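Local coordinates for protein peruvianin-I (Thevetia peruviana, PDB 6ORM) that acts as a cysteine peptidase of the plant's latex, although its fold is that of a germin-like protein of the cupin class, at residues P25-A30 and S34-Y39; T85-N90 and G107-N112. One frame throughout, in Å; residues are numbered along the deposited sequence.

Contact 1: residues P25-A30 and S34-Y39; sequences PCRNPA and SDDFIY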
ATOM      1  N   PRO A  25      15.275   0.573  12.495  1.00 47.63           N
ATOM      2  CA  PRO A  25      15.794   1.942  12.493  1.00 49.36           C
ATOM      3  C   PRO A  25      17.007   2.027  11.582  1.00 49.49           C
ATOM      4  O   PRO A  25      17.630   1.020  11.234  1.00 47.83           O
ATOM      5  CB  PRO A  25      16.172   2.204  13.956  1.00 51.02           C
ATOM      6  CG  PRO A  25      16.143   0.891  14.638  1.00 50.40           C
ATOM      7  CD  PRO A  25      15.416  -0.103  13.795  1.00 48.13           C
ATOM      8  N   CYS A  26      17.343   3.246  11.187  1.00 51.33           N
ATOM      9  CA  CYS A  26      18.375   3.434  10.186  1.00 51.82           C
ATOM     10  C   CYS A  26      19.587   4.142  10.771  1.00 53.70           C
ATOM     11  O   CYS A  26      19.505   4.856  11.774  1.00 54.39           O
ATOM     12  CB  CYS A  26      17.843   4.233   8.995  1.00 51.91           C
ATOM     13  SG  CYS A  26      16.249   3.687   8.380  1.00 51.34           S
ATOM     14  N   ARG A  27      20.728   3.914  10.130  1.00 52.79           N
ATOM     15  CA  ARG A  27      21.904   4.733  10.350  1.00 55.42           C
ATOM     16  C   ARG A  27      21.744   6.069   9.636  1.00 55.18           C
ATOM     17  O   ARG A  27      20.914   6.227   8.737  1.00 54.57           O
ATOM     18  CB  ARG A  27      23.158   4.005   9.880  1.00 56.98           C
ATOM     19  CG  ARG A  27      23.332   2.655  10.545  1.00 58.42           C
ATOM     20  CD  ARG A  27      24.609   1.983  10.108  1.00 60.64           C
ATOM     21  NE  ARG A  27      24.359   0.624   9.646  1.00 61.20           N
ATOM     22  CZ  ARG A  27      24.957   0.078   8.595  1.00 61.75           C
ATOM     23  NH1 ARG A  27      25.849   0.773   7.902  1.00 63.14           N
ATOM     24  NH2 ARG A  27      24.670  -1.163   8.242  1.00 60.76           N
ATOM     25  N   ASN A  28      22.554   7.036  10.048  1.00 56.92           N
ATOM     26  CA  ASN A  28      22.576   8.357   9.435  1.00 57.59           C
ATOM     27  C   ASN A  28      22.901   8.238   7.950  1.00 55.97           C
ATOM     28  O   ASN A  28      24.020   7.853   7.591  1.00 56.12           O
ATOM     29  CB  ASN A  28      23.599   9.243  10.149  1.00 60.33           C
ATOM     30  CG  ASN A  28      23.587  10.680   9.659  1.00 62.90           C
ATOM     31  OD1 ASN A  28      22.958  11.010   8.653  1.00 62.89           O
ATOM     32  ND2 ASN A  28      24.281  11.549  10.384  1.00 65.17           N
ATOM     33  N   PRO A  29      21.956   8.570   7.061  1.00 56.46           N
ATOM     34  CA  PRO A  29      22.212   8.411   5.620  1.00 55.25           C
ATOM     35  C   PRO A  29      23.399   9.215   5.124  1.00 56.77           C
ATOM     36  O   PRO A  29      23.998   8.843   4.107  1.00 56.49           O
ATOM     37  CB  PRO A  29      20.905   8.885   4.965  1.00 54.83           C
ATOM     38  CG  PRO A  29      19.892   8.930   6.061  1.00 55.18           C
ATOM     39  CD  PRO A  29      20.627   9.141   7.340  1.00 56.38           C
ATOM     40  N   ALA A  30      23.763  10.300   5.814  1.00 57.30           N
ATOM     41  CA  ALA A  30      24.937  11.073   5.431  1.00 58.46           C
ATOM     42  C   ALA A  30      26.223  10.277   5.600  1.00 58.07           C
ATOM     43  O   ALA A  30      27.241  10.630   4.994  1.00 58.69           O
ATOM     44  CB  ALA A  30      25.008  12.365   6.247  1.00 60.97           C
ATOM     45  N   SER A  34      29.690   4.020  -0.755  1.00 50.57           N
ATOM     46  CA  SER A  34      29.484   3.052  -1.831  1.00 49.76           C
ATOM     47  C   SER A  34      29.489   1.616  -1.317  1.00 48.96           C
ATOM     48  O   SER A  34      28.712   0.779  -1.792  1.00 46.26           O
ATOM     49  CB  SER A  34      30.548   3.235  -2.912  1.00 51.37           C
ATOM     50  OG  SER A  34      30.453   4.518  -3.503  1.00 53.33           O
ATOM     51  N   ASP A  35      30.358   1.314  -0.347  1.00 52.51           N
ATOM     52  CA  ASP A  35      30.472  -0.050   0.163  1.00 52.86           C
ATOM     53  C   ASP A  35      29.180  -0.552   0.790  1.00 49.97           C
ATOM     54  O   ASP A  35      28.975  -1.767   0.873  1.00 48.83           O
ATOM     55  CB  ASP A  35      31.591  -0.140   1.204  1.00 56.24           C
ATOM     56  CG  ASP A  35      32.972  -0.025   0.596  1.00 59.01           C
ATOM     57  OD1 ASP A  35      33.150  -0.457  -0.560  1.00 59.18           O
ATOM     58  OD2 ASP A  35      33.889   0.480   1.281  1.00 60.89           O
ATOM     59  N   ASP A  36      28.302   0.352   1.227  1.00 49.45           N
ATOM     60  CA  ASP A  36      27.066  -0.051   1.884  1.00 48.12           C
ATOM     61  C   ASP A  36      26.029  -0.607   0.919  1.00 46.59           C
ATOM     62  O   ASP A  36      25.044  -1.199   1.371  1.00 45.92           O
ATOM     63  CB  ASP A  36      26.469   1.135   2.639  1.00 48.92           C
ATOM     64  CG  ASP A  36      27.306   1.545   3.831  1.00 52.05           C
ATOM     65  OD1 ASP A  36      27.651   0.666   4.648  1.00 52.69           O
ATOM     66  OD2 ASP A  36      27.623   2.748   3.949  1.00 54.18           O
ATOM     67  N   PHE A  37      26.226  -0.454  -0.387  1.00 46.70           N
ATOM     68  CA  PHE A  37      25.220  -0.846  -1.361  1.00 45.25           C
ATOM     69  C   PHE A  37      25.619  -2.081  -2.151  1.00 45.39           C
ATOM     70  O   PHE A  37      24.884  -2.491  -3.056  1.00 44.77           O
ATOM     71  CB  PHE A  37      24.916   0.338  -2.283  1.00 44.87           C
ATOM     72  CG  PHE A  37      24.351   1.523  -1.548  1.00 45.12           C
ATOM     73  CD1 PHE A  37      22.996   1.602  -1.279  1.00 43.56           C
ATOM     74  CD2 PHE A  37      25.181   2.532  -1.085  1.00 46.64           C
ATOM     75  CE1 PHE A  37      22.471   2.676  -0.586  1.00 44.46           C
ATOM     76  CE2 PHE A  37      24.662   3.612  -0.390  1.00 47.40           C
ATOM     77  CZ  PHE A  37      23.303   3.683  -0.142  1.00 46.14           C
ATOM     78  N   ILE A  38      26.758  -2.681  -1.828  1.00 45.73           N
ATOM     79  CA  ILE A  38      27.163  -3.972  -2.364  1.00 45.80           C
ATOM     80  C   ILE A  38      27.020  -5.010  -1.257  1.00 45.66           C
ATOM     81  O   ILE A  38      27.200  -4.709  -0.071  1.00 46.92           O
ATOM     82  CB  ILE A  38      28.608  -3.922  -2.909  1.00 46.83           C
ATOM     83  CG1 ILE A  38      28.978  -5.230  -3.615  1.00 46.41           C
ATOM     84  CG2 ILE A  38      29.593  -3.609  -1.795  1.00 47.87           C
ATOM     85  CD1 ILE A  38      30.379  -5.232  -4.194  1.00 47.99           C
ATOM     86  N   TYR A  39      26.656  -6.231  -1.642  1.00 44.86           N
ATOM     87  CA  TYR A  39      26.658  -7.360  -0.720  1.00 44.85           C
ATOM     88  C   TYR A  39      27.302  -8.551  -1.412  1.00 44.86           C
ATOM     89  O   TYR A  39      26.894  -8.923  -2.515  1.00 43.99           O
ATOM     90  CB  TYR A  39      25.244  -7.722  -0.249  1.00 44.17           C
ATOM     91  CG  TYR A  39      25.234  -8.826   0.785  1.00 45.03           C
ATOM     92  CD1 TYR A  39      25.588  -8.568   2.104  1.00 46.44           C
ATOM     93  CD2 TYR A  39      24.889 -10.128   0.439  1.00 44.46           C
ATOM     94  CE1 TYR A  39      25.588  -9.572   3.054  1.00 47.17           C
ATOM     95  CE2 TYR A  39      24.887 -11.139   1.382  1.00 45.01           C
ATOM     96  CZ  TYR A  39      25.238 -10.856   2.686  1.00 46.22           C
ATOM     97  OH  TYR A  39      25.239 -11.856   3.631  1.00 46.33           O
TER
HETATM   98  O   HOH W   1      26.016  -1.530   5.576  1.00 51.63           O
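The guanidinium of Arg27 meets Asp36 with its edge: OD1 of Asp36 and a water both lie in its plane, and the carboxylate plane is turned 70° from it. The pair sits in the N-terminal part of this germin-like, cupin-family chain, in the loop that leads into strand 38-39, where residues 34-36 form a 3-10 turn. The direct salt bridge is long, 3.7 Å from Arg27 NH1 to Asp36 OD1. The water closes the gap: it accepts from Arg27 NH2 at 3.0 Å and donates to Asp36 OD1 at 2.9 Å, giving the charged pair a second, bridged path. Arg27 gets there by a bend in its chain at chi3 (-128°), which turns the guanidinium toward the aspartate, and a weak hydrogen bond from NE to the backbone O of Ala13 helps hold it. The other carboxylate oxygen of Asp36, OD2, accepts from the backbone N of Thr33, tying the carboxylate to the residue just before its 3-10 turn. The residue before Arg27, Cys26, is held in a disulfide with Cys11. Further along the same segment, Asn28 forms an Asx turn, its OD1 accepting from Ala30 N at 3.0 Å, with the donor above the carbonyl plane.

Contact 2: residues T85-N90 and G107-N112; sequences TQFRTN and GFYSTN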
ATOM      1  N   THR A  85      13.326 -29.250  -0.119  1.00 43.86           N
ATOM      2  CA  THR A  85      13.046 -28.161   0.804  1.00 42.59           C
ATOM      3  C   THR A  85      12.012 -28.524   1.855  1.00 43.32           C
ATOM      4  O   THR A  85      11.832 -27.757   2.806  1.00 42.60           O
ATOM      5  CB  THR A  85      12.535 -26.938   0.037  1.00 40.82           C
ATOM      6  OG1 THR A  85      11.311 -27.281  -0.624  1.00 40.04           O
ATOM      7  CG2 THR A  85      13.554 -26.489  -0.999  1.00 40.71           C
ATOM      8  N   GLN A  86      11.324 -29.659   1.691  1.00 44.92           N
ATOM      9  CA  GLN A  86      10.106 -29.975   2.430  1.00 45.69           C
ATOM     10  C   GLN A  86       9.055 -28.950   2.011  1.00 43.17           C
ATOM     11  O   GLN A  86       9.288 -28.156   1.092  1.00 42.22           O
ATOM     12  CB  GLN A  86      10.321 -29.973   3.949  1.00 48.10           C
ATOM     13  CG  GLN A  86      11.642 -30.599   4.411  1.00 50.77           C
ATOM     14  CD  GLN A  86      11.792 -32.060   4.031  1.00 53.84           C
ATOM     15  OE1 GLN A  86      11.328 -32.950   4.740  1.00 55.38           O
ATOM     16  NE2 GLN A  86      12.459 -32.316   2.909  1.00 54.93           N
ATOM     17  N   PHE A  87       7.875 -28.991   2.615  1.00 43.00           N
ATOM     18  CA  PHE A  87       6.835 -28.024   2.289  1.00 42.02           C
ATOM     19  C   PHE A  87       7.061 -26.737   3.074  1.00 41.27           C
ATOM     20  O   PHE A  87       7.159 -26.759   4.304  1.00 42.21           O
ATOM     21  CB  PHE A  87       5.457 -28.615   2.576  1.00 42.39           C
ATOM     22  CG  PHE A  87       5.168 -29.858   1.783  1.00 44.07           C
ATOM     23  CD1 PHE A  87       4.993 -29.792   0.410  1.00 44.14           C
ATOM     24  CD2 PHE A  87       5.084 -31.091   2.406  1.00 46.27           C
ATOM     25  CE1 PHE A  87       4.727 -30.933  -0.327  1.00 45.48           C
ATOM     26  CE2 PHE A  87       4.815 -32.235   1.677  1.00 47.25           C
ATOM     27  CZ  PHE A  87       4.641 -32.156   0.306  1.00 46.83           C
ATOM     28  N   ARG A  88       7.134 -25.613   2.360  1.00 38.84           N
ATOM     29  CA  ARG A  88       7.487 -24.342   2.973  1.00 39.00           C
ATOM     30  C   ARG A  88       6.569 -23.239   2.465  1.00 37.86           C
ATOM     31  O   ARG A  88       5.926 -23.365   1.420  1.00 38.00           O
ATOM     32  CB  ARG A  88       8.957 -23.980   2.698  1.00 39.31           C
ATOM     33  CG  ARG A  88       9.949 -24.841   3.471  1.00 40.65           C
ATOM     34  CD  ARG A  88      11.388 -24.382   3.283  1.00 40.60           C
ATOM     35  NE  ARG A  88      12.331 -25.404   3.731  1.00 41.87           N
ATOM     36  CZ  ARG A  88      13.197 -25.240   4.724  1.00 43.34           C
ATOM     37  NH1 ARG A  88      13.256 -24.082   5.370  1.00 43.43           N
ATOM     38  NH2 ARG A  88      14.010 -26.230   5.070  1.00 44.31           N
ATOM     39  N   THR A  89       6.520 -22.149   3.231  1.00 36.43           N
ATOM     40  CA  THR A  89       5.840 -20.930   2.827  1.00 35.31           C
ATOM     41  C   THR A  89       6.770 -19.737   2.998  1.00 35.74           C
ATOM     42  O   THR A  89       7.691 -19.754   3.819  1.00 36.04           O
ATOM     43  CB  THR A  89       4.560 -20.673   3.646  1.00 34.60           C
ATOM     44  OG1 THR A  89       4.904 -20.444   5.020  1.00 33.88           O
ATOM     45  CG2 THR A  89       3.596 -21.851   3.541  1.00 34.01           C
ATOM     46  N   ASN A  90       6.517 -18.703   2.198  1.00 34.51           N
ATOM     47  CA  ASN A  90       7.062 -17.370   2.426  1.00 35.17           C
ATOM     48  C   ASN A  90       5.894 -16.468   2.799  1.00 34.63           C
ATOM     49  O   ASN A  90       5.199 -15.951   1.911  1.00 34.60           O
ATOM     50  CB  ASN A  90       7.786 -16.843   1.184  1.00 36.42           C
ATOM     51  CG  ASN A  90       8.975 -17.702   0.801  1.00 37.84           C
ATOM     52  OD1 ASN A  90       8.965 -18.366  -0.236  1.00 38.78           O
ATOM     53  ND2 ASN A  90      10.007 -17.697   1.638  1.00 38.20           N
ATOM     54  N   GLY A 107       7.087 -26.642  -7.204  1.00 39.31           N
ATOM     55  CA  GLY A 107       5.638 -26.568  -7.217  1.00 39.09           C
ATOM     56  C   GLY A 107       5.079 -25.787  -6.049  1.00 38.08           C
ATOM     57  O   GLY A 107       5.726 -25.637  -5.009  1.00 37.56           O
ATOM     58  N   PHE A 108       3.857 -25.284  -6.237  1.00 37.65           N
ATOM     59  CA  PHE A 108       3.085 -24.675  -5.163  1.00 37.12           C
ATOM     60  C   PHE A 108       1.648 -25.178  -5.221  1.00 38.12           C
ATOM     61  O   PHE A 108       1.171 -25.639  -6.260  1.00 38.91           O
ATOM     62  CB  PHE A 108       3.128 -23.134  -5.220  1.00 36.43           C
ATOM     63  CG  PHE A 108       2.240 -22.523  -6.276  1.00 37.05           C
ATOM     64  CD1 PHE A 108       0.910 -22.229  -6.010  1.00 37.02           C
ATOM     65  CD2 PHE A 108       2.748 -22.211  -7.526  1.00 37.35           C
ATOM     66  CE1 PHE A 108       0.097 -21.663  -6.979  1.00 37.36           C
ATOM     67  CE2 PHE A 108       1.941 -21.640  -8.500  1.00 38.01           C
ATOM     68  CZ  PHE A 108       0.614 -21.366  -8.224  1.00 37.90           C
ATOM     69  N   TYR A 109       0.966 -25.090  -4.079  1.00 37.44           N
ATOM     70  CA  TYR A 109      -0.438 -25.466  -3.947  1.00 38.52           C
ATOM     71  C   TYR A 109      -1.292 -24.213  -3.797  1.00 38.76           C
ATOM     72  O   TYR A 109      -0.952 -23.318  -3.015  1.00 39.12           O
ATOM     73  CB  TYR A 109      -0.656 -26.383  -2.739  1.00 39.21           C
ATOM     74  CG  TYR A 109       0.174 -27.646  -2.751  1.00 40.62           C
ATOM     75  CD1 TYR A 109       1.494 -27.635  -2.323  1.00 40.95           C
ATOM     76  CD2 TYR A 109      -0.366 -28.852  -3.181  1.00 41.56           C
ATOM     77  CE1 TYR A 109       2.256 -28.787  -2.328  1.00 41.83           C
ATOM     78  CE2 TYR A 109       0.389 -30.011  -3.187  1.00 42.49           C
ATOM     79  CZ  TYR A 109       1.700 -29.969  -2.761  1.00 42.98           C
ATOM     80  OH  TYR A 109       2.459 -31.118  -2.765  1.00 45.03           O
ATOM     81  N   SER A 110      -2.393 -24.153  -4.542  1.00 39.01           N
ATOM     82  CA  SER A 110      -3.315 -23.037  -4.416  1.00 38.88           C
ATOM     83  C   SER A 110      -4.216 -23.217  -3.194  1.00 38.78           C
ATOM     84  O   SER A 110      -4.237 -24.266  -2.546  1.00 38.33           O
ATOM     85  CB  SER A 110      -4.158 -22.894  -5.682  1.00 39.78           C
ATOM     86  OG  SER A 110      -5.226 -23.824  -5.695  1.00 41.36           O
ATOM     87  N   THR A 111      -4.984 -22.173  -2.889  1.00 39.10           N
ATOM     88  CA  THR A 111      -5.962 -22.233  -1.810  1.00 40.19           C
ATOM     89  C   THR A 111      -7.268 -22.889  -2.241  1.00 42.60           C
ATOM     90  O   THR A 111      -8.209 -22.944  -1.441  1.00 44.04           O
ATOM     91  CB  THR A 111      -6.248 -20.829  -1.269  1.00 38.92           C
ATOM     92  OG1 THR A 111      -6.740 -19.996  -2.325  1.00 38.75           O
ATOM     93  CG2 THR A 111      -4.979 -20.211  -0.677  1.00 37.05           C
ATOM     94  N   ASN A 112      -7.361 -23.355  -3.484  1.00 42.42           N
ATOM     95  CA  ASN A 112      -8.555 -24.029  -3.992  1.00 45.06           C
ATOM     96  C   ASN A 112      -8.305 -25.533  -3.941  1.00 45.64           C
ATOM     97  O   ASN A 112      -7.854 -26.139  -4.913  1.00 45.19           O
ATOM     98  CB  ASN A 112      -8.888 -23.555  -5.401  1.00 47.05           C
ATOM     99  CG  ASN A 112     -10.194 -24.125  -5.913  1.00 50.11           C
ATOM    100  OD1 ASN A 112     -10.981 -24.680  -5.149  1.00 51.11           O
ATOM    101  ND2 ASN A 112     -10.431 -23.991  -7.214  1.00 51.71           N
TER
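Two strands of the cupin fold, 87-89 and 104-109, belong to different sheets and touch here through one aromatic pair, Phe87 and Tyr109. Their backbones stay well apart, with CA of Phe87 and CA of Phe108 at 9.0 Å, and the rings span the distance. The closest approach is 3.3 Å, from Phe87 CE1 to Tyr109 OH, and CE1 of Phe87 also lies 3.8 Å from CE1 of Tyr109. The ring planes stand at 67°, an oblique meeting with centroids 5.9 Å apart. In Tyr109, CG lies anti to the carbonyl carbon (chi1 -57°), which carries the phenol across to the phenylalanine. Val161 and Met164 pack on Phe87, while Tyr109 also packs on Phe136 and Leu116. With Tyr109 cut back to alanine, the CE1 and CZ side of Phe87 would lose its phenol neighbour, and the ring would probably face a gap there and be less firmly held in rotation. The side chain of Arg88 turns back along its own segment, and its NE gives a 2.6 Å hydrogen bond to a lone pair of Thr85 O. After strand 104-109, Ser110 OG accepts from Asn112 N in an ST turn. The aromatic pair thus links strand 104-109 to the 87-89/159-162 sheet of the cupin beta-barrel.

In the fold
Neither contact is part of the buried core: both are surface contacts, on opposite sides of the chain's centre, with their own centres 35 Å apart. Contact 1 joins neighbouring pieces of the N-terminal part of the chain, a loop and a 3-10 turn, by charge and a shared water. Contact 2 joins strands of two different sheets within the cupin domain, and its chemistry is aromatic. They hold no common element within one chain, but the hexamer brings their neighbourhoods together: Phe37, next to Asp36, meets Phe108 of the second subunit edge-to-face, and strand 38-39 pairs antiparallel with a strand of that subunit, carrying the sheet across the interface.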